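Local coordinates for YceI-like domain protein (Burkholderia cenocepacia BC7, PDB 5IXH), which binds a polyprenyl diphosphate inside its lipocalin-like beta barrel and probably captures antibiotics outside the cell, at residues T22-V33 with A45-L56; D63-F71 with R132-W142. All coordinates share one frame; numbering follows the deposited sequence. Where two conformers were deposited one is given.

Contact 1. Residues T22-V33 with A45-L56. With OTP ((2E,6E,10E,14E,18E,22E,26E)-3,7,11,15,19,23,27,31-octamethyldotriaconta-2,6,10,14,18,22,26,30-octaenyl trihydrogen diphosphate), chain C.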
loop_
_atom_site.group_PDB
_atom_site.type_symbol
_atom_site.label_atom_id
_atom_site.label_comp_id
_atom_site.label_asym_id
_atom_site.label_seq_id
_atom_site.Cartn_x
_atom_site.Cartn_y
_atom_site.Cartn_z
ATOM N N THR A 22 7.824 7.735 10.883
ATOM C CA THR A 22 8.927 7.164 10.138
ATOM C C THR A 22 8.273 6.630 8.883
ATOM O O THR A 22 7.332 5.833 8.953
ATOM C CB THR A 22 9.651 6.027 10.858
ATOM O OG1 THR A 22 10.122 6.480 12.132
ATOM C CG2 THR A 22 10.843 5.577 10.026
ATOM N N GLU A 23 8.747 7.102 7.740
ATOM C CA GLU A 23 8.187 6.721 6.459
ATOM C C GLU A 23 9.219 5.929 5.682
ATOM O O GLU A 23 10.421 6.231 5.732
ATOM C CB GLU A 23 7.785 7.972 5.683
ATOM C CG GLU A 23 7.145 7.697 4.344
ATOM C CD GLU A 23 6.468 8.924 3.762
ATOM O OE1 GLU A 23 6.729 10.034 4.263
ATOM O OE2 GLU A 23 5.672 8.771 2.813
ATOM N N GLY A 24 8.750 4.893 5.000
ATOM C CA GLY A 24 9.558 4.155 4.058
ATOM C C GLY A 24 8.790 4.075 2.754
ATOM O O GLY A 24 7.550 4.172 2.733
ATOM N N ALA A 25 9.500 3.923 1.648
ATOM C CA ALA A 25 8.871 3.818 0.332
ATOM C C ALA A 25 9.293 2.559 -0.380
ATOM O O ALA A 25 10.453 2.130 -0.262
ATOM C CB ALA A 25 9.228 5.016 -0.510
ATOM N N PHE A 26 8.371 1.939 -1.100
ATOM C CA PHE A 26 8.687 0.776 -1.901
ATOM C C PHE A 26 9.200 1.245 -3.246
ATOM O O PHE A 26 8.502 1.951 -3.979
ATOM C CB PHE A 26 7.466 -0.102 -2.065
ATOM C CG PHE A 26 6.978 -0.683 -0.785
ATOM C CD1 PHE A 26 7.543 -1.852 -0.277
ATOM C CD2 PHE A 26 5.948 -0.085 -0.073
ATOM C CE1 PHE A 26 7.102 -2.402 0.912
ATOM C CE2 PHE A 26 5.498 -0.638 1.112
ATOM C CZ PHE A 26 6.062 -1.791 1.609
ATOM N N LYS A 27 10.430 0.897 -3.573
ATOM C CA LYS A 27 11.034 1.408 -4.783
ATOM C C LYS A 27 10.654 0.587 -6.014
ATOM O O LYS A 27 10.820 1.047 -7.138
ATOM C CB LYS A 27 12.540 1.464 -4.613
ATOM C CG LYS A 27 12.990 2.422 -3.511
ATOM C CD LYS A 27 12.459 3.843 -3.745
ATOM C CE LYS A 27 12.978 4.832 -2.713
ATOM N NZ LYS A 27 12.368 6.183 -2.903
ATOM N N LYS A 28 10.145 -0.615 -5.800
ATOM C CA LYS A 28 9.758 -1.479 -6.907
ATOM C C LYS A 28 8.346 -2.014 -6.699
ATOM O O LYS A 28 8.052 -2.724 -5.715
ATOM C CB LYS A 28 10.704 -2.655 -7.058
ATOM C CG LYS A 28 12.125 -2.278 -7.462
ATOM C CD LYS A 28 12.983 -3.539 -7.644
ATOM C CE LYS A 28 14.473 -3.230 -7.737
ATOM N NZ LYS A 28 15.278 -4.488 -7.783
ATOM N N PHE A 29 7.450 -1.658 -7.618
ATOM C CA PHE A 29 6.103 -2.185 -7.627
ATOM C C PHE A 29 5.553 -2.062 -9.016
ATOM O O PHE A 29 6.110 -1.361 -9.850
ATOM C CB PHE A 29 5.220 -1.452 -6.612
ATOM C CG PHE A 29 5.105 0.028 -6.832
ATOM C CD1 PHE A 29 4.142 0.554 -7.696
ATOM C CD2 PHE A 29 5.942 0.897 -6.157
ATOM C CE1 PHE A 29 4.037 1.926 -7.884
ATOM C CE2 PHE A 29 5.841 2.268 -6.340
ATOM C CZ PHE A 29 4.879 2.782 -7.200
ATOM N N SER A 30 4.453 -2.764 -9.269
ATOM C CA SER A 30 3.705 -2.601 -10.492
ATOM C C SER A 30 2.248 -2.404 -10.160
ATOM O O SER A 30 1.794 -2.757 -9.074
ATOM C CB SER A 30 3.850 -3.832 -11.354
ATOM O OG SER A 30 3.275 -4.947 -10.722
ATOM N N ALA A 31 1.505 -1.858 -11.091
ATOM C CA ALA A 31 0.085 -1.671 -10.914
ATOM C C ALA A 31 -0.598 -1.574 -12.255
ATOM O O ALA A 31 0.001 -1.128 -13.238
ATOM C CB ALA A 31 -0.181 -0.438 -10.060
ATOM N N GLN A 32 -1.854 -2.003 -12.285
ATOM C CA GLN A 32 -2.712 -1.918 -13.459
ATOM C C GLN A 32 -4.025 -1.300 -12.993
ATOM O O GLN A 32 -4.558 -1.679 -11.951
ATOM C CB GLN A 32 -2.969 -3.321 -14.042
ATOM C CG GLN A 32 -1.779 -4.276 -13.958
ATOM C CD GLN A 32 -2.006 -5.625 -14.658
ATOM O OE1 GLN A 32 -1.130 -6.502 -14.628
ATOM N NE2 GLN A 32 -3.172 -5.794 -15.291
ATOM N N VAL A 33 -4.529 -0.343 -13.748
ATOM C CA VAL A 33 -5.793 0.297 -13.446
ATOM C C VAL A 33 -6.636 0.411 -14.699
ATOM O O VAL A 33 -6.138 0.741 -15.773
ATOM C CB VAL A 33 -5.583 1.702 -12.851
ATOM C CG1 VAL A 33 -6.910 2.351 -12.543
ATOM C CG2 VAL A 33 -4.732 1.635 -11.601
ATOM N N ALA A 45 -8.531 -2.405 -10.362
ATOM C CA ALA A 45 -7.144 -2.042 -10.138
ATOM C C ALA A 45 -6.461 -3.158 -9.417
ATOM O O ALA A 45 -7.072 -3.851 -8.591
ATOM C CB ALA A 45 -7.054 -0.780 -9.317
ATOM N N GLN A 46 -5.183 -3.327 -9.699
ATOM C CA GLN A 46 -4.362 -4.246 -8.932
ATOM C C GLN A 46 -2.998 -3.630 -8.736
ATOM O O GLN A 46 -2.538 -2.838 -9.576
ATOM C CB GLN A 46 -4.236 -5.588 -9.631
ATOM C CG GLN A 46 -3.639 -5.525 -11.009
ATOM C CD GLN A 46 -3.479 -6.897 -11.623
ATOM O OE1 GLN A 46 -2.362 -7.354 -11.874
ATOM N NE2 GLN A 46 -4.600 -7.563 -11.874
ATOM N N MET A 47 -2.345 -4.004 -7.638
ATOM C CA MET A 47 -0.979 -3.601 -7.369
ATOM C C MET A 47 -0.200 -4.760 -6.813
ATOM O O MET A 47 -0.721 -5.537 -6.006
ATOM C CB MET A 47 -0.946 -2.472 -6.355
ATOM C CG MET A 47 0.437 -1.998 -6.012
ATOM S SD MET A 47 0.402 -0.608 -4.876
ATOM C CE MET A 47 -0.563 0.544 -5.834
ATOM N N THR A 48 1.058 -4.864 -7.213
ATOM C CA THR A 48 1.979 -5.878 -6.736
ATOM C C THR A 48 3.228 -5.178 -6.285
ATOM O O THR A 48 3.900 -4.511 -7.084
ATOM C CB THR A 48 2.298 -6.828 -7.858
ATOM O OG1 THR A 48 1.061 -7.378 -8.347
ATOM C CG2 THR A 48 3.202 -7.939 -7.380
ATOM N N ILE A 49 3.570 -5.325 -5.017
ATOM C CA ILE A 49 4.734 -4.682 -4.430
ATOM C C ILE A 49 5.839 -5.701 -4.188
ATOM O O ILE A 49 5.585 -6.795 -3.633
ATOM C CB ILE A 49 4.305 -4.041 -3.097
ATOM C CG1 ILE A 49 3.317 -2.878 -3.309
ATOM C CG2 ILE A 49 5.488 -3.608 -2.265
ATOM C CD1 ILE A 49 3.910 -1.489 -3.242
ATOM N N ASP A 50 7.065 -5.330 -4.568
ATOM C CA ASP A 50 8.276 -6.104 -4.232
ATOM C C ASP A 50 8.735 -5.662 -2.848
ATOM O O ASP A 50 9.298 -4.572 -2.694
ATOM C CB ASP A 50 9.325 -5.845 -5.311
ATOM C CG ASP A 50 10.730 -6.330 -4.949
ATOM O OD1 ASP A 50 11.005 -6.712 -3.800
ATOM O OD2 ASP A 50 11.590 -6.287 -5.855
ATOM N N VAL A 51 8.464 -6.457 -1.818
ATOM C CA VAL A 51 8.616 -5.937 -0.453
ATOM C C VAL A 51 10.075 -5.685 -0.061
ATOM O O VAL A 51 10.321 -4.812 0.759
ATOM C CB VAL A 51 7.878 -6.788 0.634
ATOM C CG1 VAL A 51 6.404 -6.955 0.271
ATOM C CG2 VAL A 51 8.516 -8.105 0.817
ATOM N N ALA A 52 11.023 -6.402 -0.668
ATOM C CA ALA A 52 12.434 -6.175 -0.402
ATOM C C ALA A 52 12.917 -4.821 -0.893
ATOM O O ALA A 52 14.006 -4.391 -0.551
ATOM C CB ALA A 52 13.271 -7.290 -1.038
ATOM N N SER A 53 12.110 -4.133 -1.689
ATOM C CA SER A 53 12.459 -2.804 -2.182
ATOM C C SER A 53 12.045 -1.705 -1.208
ATOM O O SER A 53 12.209 -0.522 -1.521
ATOM C CB SER A 53 11.816 -2.540 -3.540
ATOM O OG SER A 53 10.426 -2.228 -3.422
ATOM N N PHE A 54 11.552 -2.062 -0.044
ATOM C CA PHE A 54 11.178 -1.080 0.979
ATOM C C PHE A 54 12.414 -0.366 1.502
ATOM O O PHE A 54 13.359 -1.005 1.969
ATOM C CB PHE A 54 10.414 -1.742 2.130
ATOM C CG PHE A 54 9.704 -0.787 3.068
ATOM C CD1 PHE A 54 8.701 0.051 2.618
ATOM C CD2 PHE A 54 10.013 -0.775 4.429
ATOM C CE1 PHE A 54 8.035 0.883 3.477
ATOM C CE2 PHE A 54 9.371 0.078 5.290
ATOM C CZ PHE A 54 8.366 0.905 4.825
ATOM N N ASP A 55 12.411 0.952 1.401
ATOM C CA ASP A 55 13.552 1.772 1.748
ATOM C C ASP A 55 13.171 2.803 2.785
ATOM O O ASP A 55 12.386 3.715 2.523
ATOM C CB ASP A 55 14.078 2.454 0.492
ATOM C CG ASP A 55 15.327 3.261 0.747
ATOM O OD1 ASP A 55 15.995 3.124 1.809
ATOM O OD2 ASP A 55 15.679 4.056 -0.145
ATOM N N LEU A 56 13.740 2.647 3.969
ATOM C CA LEU A 56 13.578 3.579 5.081
ATOM C C LEU A 56 14.717 4.588 5.151
ATOM O O LEU A 56 14.758 5.398 6.075
ATOM C CB LEU A 56 13.506 2.778 6.381
ATOM C CG LEU A 56 12.202 1.998 6.533
ATOM C CD1 LEU A 56 12.429 0.763 7.380
ATOM C CD2 LEU A 56 11.163 2.904 7.150
HETATM O O7 OTP C . 14.778 4.049 19.344
HETATM P P2 OTP C . 14.018 2.823 18.881
HETATM O O5 OTP C . 14.603 1.586 19.525
HETATM O O6 OTP C . 12.559 2.950 19.261
HETATM O O4 OTP C . 14.127 2.692 17.303
HETATM P P1 OTP C . 13.738 1.393 16.476
HETATM O O2 OTP C . 14.905 0.432 16.450
HETATM O O3 OTP C . 12.533 0.719 17.098
HETATM O O1 OTP C . 13.408 1.855 14.992
HETATM C C40 OTP C . 12.186 1.522 14.354
HETATM C C39 OTP C . 12.455 1.851 12.889
HETATM C C37 OTP C . 11.524 1.741 11.896
HETATM C C38 OTP C . 12.010 2.122 10.498
HETATM C C36 OTP C . 10.073 1.257 12.120
HETATM C C35 OTP C . 9.748 0.185 11.059
HETATM C C34 OTP C . 8.255 0.175 10.684
HETATM C C32 OTP C . 7.866 -0.436 9.514
HETATM C C33 OTP C . 8.891 -1.097 8.584
HETATM C C31 OTP C . 6.377 -0.463 9.123
HETATM C C30 OTP C . 5.972 -1.902 8.742
HETATM C C29 OTP C . 5.290 -1.781 7.375
HETATM C C27 OTP C . 4.031 -2.271 7.129
HETATM C C28 OTP C . 3.167 -3.004 8.156
HETATM C C26 OTP C . 3.493 -2.036 5.717
HETATM C C25 OTP C . 2.818 -3.296 5.159
HETATM C C24 OTP C . 2.369 -2.743 3.800
HETATM C C22 OTP C . 2.804 -3.274 2.618
HETATM C C23 OTP C . 3.743 -4.481 2.527
HETATM C C21 OTP C . 2.283 -2.609 1.346
HETATM C C20 OTP C . 1.082 -3.451 0.916
HETATM C C19 OTP C . 0.243 -2.540 0.011
HETATM C C17 OTP C . -0.221 -2.970 -1.214
HETATM C C18 OTP C . 0.086 -4.384 -1.711
HETATM C C16 OTP C . -1.071 -2.059 -2.117
HETATM C C15 OTP C . -1.185 -0.621 -1.577
HETATM C C14 OTP C . -2.334 0.070 -2.329
HETATM C C12 OTP C . -3.638 -0.102 -1.918
HETATM C C13 OTP C . -4.026 -0.950 -0.701
HETATM C C11 OTP C . -4.788 0.585 -2.669
HETATM C C10 OTP C . -4.440 0.868 -4.136
HETATM C C9 OTP C . -5.786 1.240 -4.778
HETATM C C7 OTP C . -5.936 1.306 -6.139
HETATM C C8 OTP C . -4.763 1.011 -7.075
HETATM C C6 OTP C . -7.329 1.677 -6.682
HETATM C C5 OTP C . -7.213 2.715 -7.801
HETATM C C4 OTP C . -8.590 3.405 -7.843
HETATM C C2 OTP C . -9.534 3.205 -8.823
HETATM C C3 OTP C . -10.846 3.980 -8.695
HETATM C C1 OTP C . -9.331 2.264 -10.013
HETATM O O HOH W 1 12.640 7.114 6.864
HETATM O O HOH W 2 -0.149 -5.469 -10.372
#
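Residues 29-33 and 45-50 run antiparallel with axes 4.6 Å apart, and S30 pairs with T48 and Q32 with Q46 by two backbone hydrogen bonds each. A second ladder joins A25 to D55. Between the two, the register shifts by two residues. S53 fills the break: its OG, held between backbone N and carbonyl carbon (chi1 77°), accepts from K28 N at 2.9 Å and donates to D50 O at 2.7 Å. K27 N also bonds S53 O, and D50 N bonds K28 O.

The F26 ring is clamped on both faces. I49 CG2 lies over one face, 3.4 Å from F26 CD1. F54 CD1 sits over the centre of the opposite face, 3.4 Å from F26 CZ, with the two ring planes at 41°. These strands belong to the lipocalin-like barrel of the YceI family, and F26, A31, V33, A45, M47, I49 and F54 lie on the inward face. The octaprenyl chain runs along that face. M47 SD comes within 3.4 Å of OTP C16, and L56 CD1 within 3.4 Å of OTP C38. G24 has no side chain, and the F54 ring packs directly on its backbone, with F54 CE1 3.4 Å from G24 C. On the other face, Q32 and Q46 lie side by side with their amides stacked.

Contact 2. Residues D63-F71 with R132-W142. With OTP ((2E,6E,10E,14E,18E,22E,26E)-3,7,11,15,19,23,27,31-octamethyldotriaconta-2,6,10,14,18,22,26,30-octaenyl trihydrogen diphosphate), chain C.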
loop_
_atom_site.group_PDB
_atom_site.type_symbol
_atom_site.label_atom_id
_atom_site.label_comp_id
_atom_site.label_asym_id
_atom_site.label_seq_id
_atom_site.Cartn_x
_atom_site.Cartn_y
_atom_site.Cartn_z
ATOM N N ASP A 63 17.458 -3.817 6.258
ATOM C CA ASP A 63 17.757 -5.231 6.473
ATOM C C ASP A 63 16.850 -5.843 7.531
ATOM O O ASP A 63 16.351 -6.958 7.346
ATOM C CB ASP A 63 19.209 -5.432 6.871
ATOM C CG ASP A 63 20.150 -5.192 5.735
ATOM O OD1 ASP A 63 19.680 -5.101 4.587
ATOM O OD2 ASP A 63 21.367 -5.109 5.997
ATOM N N GLN A 64 16.649 -5.141 8.644
ATOM C CA GLN A 64 15.792 -5.650 9.703
ATOM C C GLN A 64 14.370 -5.871 9.195
ATOM O O GLN A 64 13.770 -6.893 9.501
ATOM C CB GLN A 64 15.744 -4.688 10.900
ATOM C CG GLN A 64 14.660 -5.014 11.951
ATOM C CD GLN A 64 15.121 -6.020 12.969
ATOM O OE1 GLN A 64 14.508 -7.069 13.177
ATOM N NE2 GLN A 64 16.202 -5.694 13.622
ATOM N N VAL A 65 13.826 -4.894 8.485
ATOM C CA VAL A 65 12.430 -4.966 8.085
ATOM C C VAL A 65 12.226 -6.043 7.018
ATOM O O VAL A 65 11.131 -6.583 6.870
ATOM C CB VAL A 65 11.886 -3.575 7.682
ATOM C CG1 VAL A 65 10.455 -3.662 7.156
ATOM C CG2 VAL A 65 11.910 -2.652 8.896
ATOM N N ALA A 66 13.276 -6.391 6.288
ATOM C CA ALA A 66 13.178 -7.482 5.335
ATOM C C ALA A 66 13.185 -8.855 6.023
ATOM O O ALA A 66 12.770 -9.865 5.427
ATOM C CB ALA A 66 14.304 -7.413 4.312
ATOM N N GLY A 67 13.638 -8.920 7.263
ATOM C CA GLY A 67 13.859 -10.175 7.949
ATOM C C GLY A 67 12.596 -10.857 8.435
ATOM O O GLY A 67 11.519 -10.283 8.377
ATOM N N LYS A 68 12.764 -12.055 8.997
ATOM C CA LYS A 68 11.657 -12.967 9.306
ATOM C C LYS A 68 10.577 -12.367 10.200
ATOM O O LYS A 68 9.380 -12.522 9.923
ATOM C CB LYS A 68 12.200 -14.261 9.915
ATOM C CG LYS A 68 11.115 -15.295 10.187
ATOM C CD LYS A 68 11.702 -16.594 10.720
ATOM C CE LYS A 68 10.612 -17.541 11.209
ATOM N NZ LYS A 68 9.606 -17.840 10.151
ATOM N N ASP A 69 10.970 -11.652 11.245
ATOM C CA ASP A 69 9.972 -11.110 12.175
ATOM C C ASP A 69 9.160 -9.990 11.560
ATOM O O ASP A 69 8.051 -9.704 12.024
ATOM C CB ASP A 69 10.581 -10.560 13.466
ATOM C CG ASP A 69 11.169 -11.632 14.348
ATOM O OD1 ASP A 69 10.739 -12.795 14.241
ATOM O OD2 ASP A 69 12.051 -11.290 15.164
ATOM N N TRP A 70 9.717 -9.342 10.541
ATOM C CA TRP A 70 9.055 -8.217 9.876
ATOM C C TRP A 70 8.424 -8.702 8.583
ATOM O O TRP A 70 7.471 -9.472 8.651
ATOM C CB TRP A 70 10.019 -7.034 9.714
ATOM C CG TRP A 70 10.152 -6.280 11.002
ATOM C CD1 TRP A 70 11.151 -6.396 11.940
ATOM C CD2 TRP A 70 9.237 -5.306 11.520
ATOM N NE1 TRP A 70 10.902 -5.552 12.993
ATOM C CE2 TRP A 70 9.741 -4.870 12.760
ATOM C CE3 TRP A 70 8.043 -4.755 11.050
ATOM C CZ2 TRP A 70 9.088 -3.912 13.531
ATOM C CZ3 TRP A 70 7.407 -3.814 11.814
ATOM C CH2 TRP A 70 7.928 -3.395 13.038
ATOM N N PHE A 71 8.912 -8.320 7.407
ATOM C CA PHE A 71 8.235 -8.771 6.191
ATOM C C PHE A 71 8.490 -10.232 5.840
ATOM O O PHE A 71 7.721 -10.833 5.105
ATOM C CB PHE A 71 8.657 -7.947 4.972
ATOM C CG PHE A 71 8.214 -6.502 4.997
ATOM C CD1 PHE A 71 7.179 -6.061 5.787
ATOM C CD2 PHE A 71 8.913 -5.572 4.256
ATOM C CE1 PHE A 71 6.820 -4.724 5.784
ATOM C CE2 PHE A 71 8.551 -4.245 4.244
ATOM C CZ PHE A 71 7.522 -3.826 5.015
ATOM N N ARG A 132 -0.463 -3.610 11.504
ATOM C CA ARG A 132 0.608 -4.518 11.103
ATOM C C ARG A 132 0.427 -5.900 11.704
ATOM O O ARG A 132 0.761 -6.909 11.068
ATOM C CB ARG A 132 1.996 -3.944 11.426
ATOM C CG ARG A 132 2.310 -3.766 12.912
ATOM C CD ARG A 132 3.634 -3.040 13.106
ATOM N NE ARG A 132 3.937 -2.870 14.519
ATOM C CZ ARG A 132 4.403 -3.829 15.310
ATOM N NH1 ARG A 132 4.644 -5.051 14.832
ATOM N NH2 ARG A 132 4.635 -3.559 16.588
ATOM N N SER A 133 -0.103 -5.951 12.927
ATOM C CA SER A 133 -0.315 -7.230 13.611
ATOM C C SER A 133 -1.281 -8.156 12.856
ATOM O O SER A 133 -1.149 -9.374 12.945
ATOM C CB SER A 133 -0.854 -7.011 15.037
ATOM O OG SER A 133 -2.092 -6.321 14.997
ATOM N N ALA A 134 -2.226 -7.582 12.106
ATOM C CA ALA A 134 -3.189 -8.375 11.353
ATOM C C ALA A 134 -2.516 -9.218 10.279
ATOM O O ALA A 134 -3.058 -10.229 9.843
ATOM C CB ALA A 134 -4.222 -7.473 10.712
ATOM N N PHE A 135 -1.338 -8.792 9.842
ATOM C CA PHE A 135 -0.580 -9.507 8.830
ATOM C C PHE A 135 0.705 -10.138 9.396
ATOM O O PHE A 135 1.565 -10.581 8.655
ATOM C CB PHE A 135 -0.253 -8.544 7.680
ATOM C CG PHE A 135 -1.466 -7.947 7.045
ATOM C CD1 PHE A 135 -2.104 -8.613 6.014
ATOM C CD2 PHE A 135 -2.006 -6.734 7.498
ATOM C CE1 PHE A 135 -3.237 -8.109 5.442
ATOM C CE2 PHE A 135 -3.140 -6.218 6.918
ATOM C CZ PHE A 135 -3.767 -6.906 5.887
ATOM N N ASN A 136 0.781 -10.134 10.731
ATOM C CA ASN A 136 1.912 -10.680 11.469
ATOM C C ASN A 136 3.223 -9.980 11.066
ATOM O O ASN A 136 4.282 -10.604 11.087
ATOM C CB ASN A 136 1.984 -12.209 11.273
ATOM C CG ASN A 136 2.381 -12.943 12.532
ATOM O OD1 ASN A 136 2.000 -12.555 13.638
ATOM N ND2 ASN A 136 3.169 -14.002 12.376
ATOM N N VAL A 137 3.163 -8.697 10.707
ATOM C CA VAL A 137 4.338 -7.893 10.358
ATOM C C VAL A 137 4.884 -7.223 11.623
ATOM O O VAL A 137 4.297 -6.286 12.169
ATOM C CB VAL A 137 4.012 -6.861 9.269
ATOM C CG1 VAL A 137 5.198 -5.917 9.031
ATOM C CG2 VAL A 137 3.638 -7.591 7.975
ATOM N N GLY A 138 6.014 -7.741 12.079
ATOM C CA GLY A 138 6.651 -7.313 13.325
ATOM C C GLY A 138 6.163 -8.218 14.447
ATOM O O GLY A 138 5.371 -7.797 15.303
ATOM N N THR A 139 6.644 -9.446 14.451
ATOM C CA THR A 139 6.291 -10.415 15.475
ATOM C C THR A 139 7.477 -10.656 16.383
ATOM O O THR A 139 8.466 -9.929 16.343
ATOM C CB THR A 139 5.821 -11.732 14.851
ATOM O OG1 THR A 139 6.867 -12.309 14.052
ATOM C CG2 THR A 139 4.664 -11.513 14.004
ATOM N N GLY A 140 7.386 -11.672 17.234
ATOM C CA GLY A 140 8.439 -11.916 18.208
ATOM C C GLY A 140 8.587 -10.719 19.127
ATOM O O GLY A 140 7.597 -10.206 19.636
ATOM N N GLU A 141 9.811 -10.254 19.342
ATOM C CA GLU A 141 10.031 -9.096 20.198
ATOM C C GLU A 141 9.356 -7.835 19.663
ATOM O O GLU A 141 9.083 -6.900 20.423
ATOM C CB GLU A 141 11.527 -8.856 20.387
ATOM C CG GLU A 141 12.169 -9.922 21.244
ATOM C CD GLU A 141 13.642 -9.680 21.475
ATOM O OE1 GLU A 141 14.214 -8.799 20.799
ATOM O OE2 GLU A 141 14.224 -10.374 22.335
ATOM N N TRP A 142 9.049 -7.809 18.367
ATOM C CA TRP A 142 8.434 -6.632 17.797
ATOM C C TRP A 142 6.910 -6.584 17.929
ATOM O O TRP A 142 6.276 -5.657 17.417
ATOM C CB TRP A 142 8.845 -6.495 16.324
ATOM C CG TRP A 142 10.306 -6.341 16.171
ATOM C CD1 TRP A 142 11.193 -7.308 15.825
ATOM C CD2 TRP A 142 11.078 -5.153 16.412
ATOM N NE1 TRP A 142 12.473 -6.797 15.816
ATOM C CE2 TRP A 142 12.428 -5.473 16.167
ATOM C CE3 TRP A 142 10.753 -3.847 16.786
ATOM C CZ2 TRP A 142 13.460 -4.540 16.303
ATOM C CZ3 TRP A 142 11.772 -2.917 16.917
ATOM C CH2 TRP A 142 13.112 -3.269 16.668
HETATM O O7 OTP C . 14.778 4.049 19.344
HETATM P P2 OTP C . 14.018 2.823 18.881
HETATM O O5 OTP C . 14.603 1.586 19.525
HETATM O O6 OTP C . 12.559 2.950 19.261
HETATM O O4 OTP C . 14.127 2.692 17.303
HETATM P P1 OTP C . 13.738 1.393 16.476
HETATM O O2 OTP C . 14.905 0.432 16.450
HETATM O O3 OTP C . 12.533 0.719 17.098
HETATM O O1 OTP C . 13.408 1.855 14.992
HETATM C C40 OTP C . 12.186 1.522 14.354
HETATM C C39 OTP C . 12.455 1.851 12.889
HETATM C C37 OTP C . 11.524 1.741 11.896
HETATM C C38 OTP C . 12.010 2.122 10.498
HETATM C C36 OTP C . 10.073 1.257 12.120
HETATM C C35 OTP C . 9.748 0.185 11.059
HETATM C C34 OTP C . 8.255 0.175 10.684
HETATM C C32 OTP C . 7.866 -0.436 9.514
HETATM C C33 OTP C . 8.891 -1.097 8.584
HETATM C C31 OTP C . 6.377 -0.463 9.123
HETATM C C30 OTP C . 5.972 -1.902 8.742
HETATM C C29 OTP C . 5.290 -1.781 7.375
HETATM C C27 OTP C . 4.031 -2.271 7.129
HETATM C C28 OTP C . 3.167 -3.004 8.156
HETATM C C26 OTP C . 3.493 -2.036 5.717
HETATM C C25 OTP C . 2.818 -3.296 5.159
HETATM C C24 OTP C . 2.369 -2.743 3.800
HETATM C C22 OTP C . 2.804 -3.274 2.618
HETATM C C23 OTP C . 3.743 -4.481 2.527
HETATM C C21 OTP C . 2.283 -2.609 1.346
HETATM C C20 OTP C . 1.082 -3.451 0.916
HETATM C C19 OTP C . 0.243 -2.540 0.011
HETATM C C17 OTP C . -0.221 -2.970 -1.214
HETATM C C18 OTP C . 0.086 -4.384 -1.711
HETATM C C16 OTP C . -1.071 -2.059 -2.117
HETATM C C15 OTP C . -1.185 -0.621 -1.577
HETATM C C14 OTP C . -2.334 0.070 -2.329
HETATM C C12 OTP C . -3.638 -0.102 -1.918
HETATM C C13 OTP C . -4.026 -0.950 -0.701
HETATM C C11 OTP C . -4.788 0.585 -2.669
HETATM C C10 OTP C . -4.440 0.868 -4.136
HETATM C C9 OTP C . -5.786 1.240 -4.778
HETATM C C7 OTP C . -5.936 1.306 -6.139
HETATM C C8 OTP C . -4.763 1.011 -7.075
HETATM C C6 OTP C . -7.329 1.677 -6.682
HETATM C C5 OTP C . -7.213 2.715 -7.801
HETATM C C4 OTP C . -8.590 3.405 -7.843
HETATM C C2 OTP C . -9.534 3.205 -8.823
HETATM C C3 OTP C . -10.846 3.980 -8.695
HETATM C C1 OTP C . -9.331 2.264 -10.013
HETATM O O HOH W 3 7.080 -14.216 11.278
HETATM O O HOH W 4 12.085 -11.452 17.804
#
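The loops at the diphosphate end of the lipocalin-like barrel meet here: the end of helix 59-66 with the turn after it, and the loop that follows strand 121-131. The turn G67-W70 is a type I beta turn. D69 O takes two backbone donors from the other loop, G138 N and T139 N, each at 2.8 Å. T139 N gives the straighter bond (157° at the hydrogen), while that from G138 N, on a lone pair in the carbonyl plane, is clearly bent.

W70 points its CB away from the loop, but its indole turns back into it (chi1 -79°). The edge of W70 meets the face of W142, edge-to-face, with planes at 55°. W70 NE1 stands over the W142 five-membered ring, 3.3 Å from W142 CG. G138 CA packs over a face of the W70 six-membered ring, 3.7 Å from its centroid. V137 CG1 touches the rim of that ring at W70 CE3 and also packs on F71 CD1.

R132, at the start of the same loop, ties it together. Its NH1 donates to V137 O and G138 O, almost in the guanidinium plane, and its NH2 to W142 O at 2.8 Å. V148 O and A149 O take further bonds from R132. W70 CH2 lies over a face of the guanidinium.

The isoprenoid chain passes R132 CB, V137 and F71, while OTP O3 lies at the edge of W142. With its donors spent on backbone carbonyls, the R132 guanidinium probably serves mainly to fix the loop's shape; only its aliphatic CB touches the lipid.

Contact 1 is a piece of the barrel wall. Contact 2 lies further out, where loops meet near the diphosphate end. Both are partly buried, with buried residues on the lipid side; K27, K28, S30 and Q32 of contact 1 and Q64 of contact 2 are exposed. Regular backbone ladders carry contact 1, while contact 2 rests on one shared carbonyl, two indoles and an arginine. Strand 54-55 leads into helix 59-66, and F54 packs edge-to-face with F71. Contact 1 meets isoprenoid carbons along nearly the whole chain, from C38 beside the diphosphate to C1. Contact 2 meets mainly the third isoprene unit, and W142 comes near diphosphate oxygen O3.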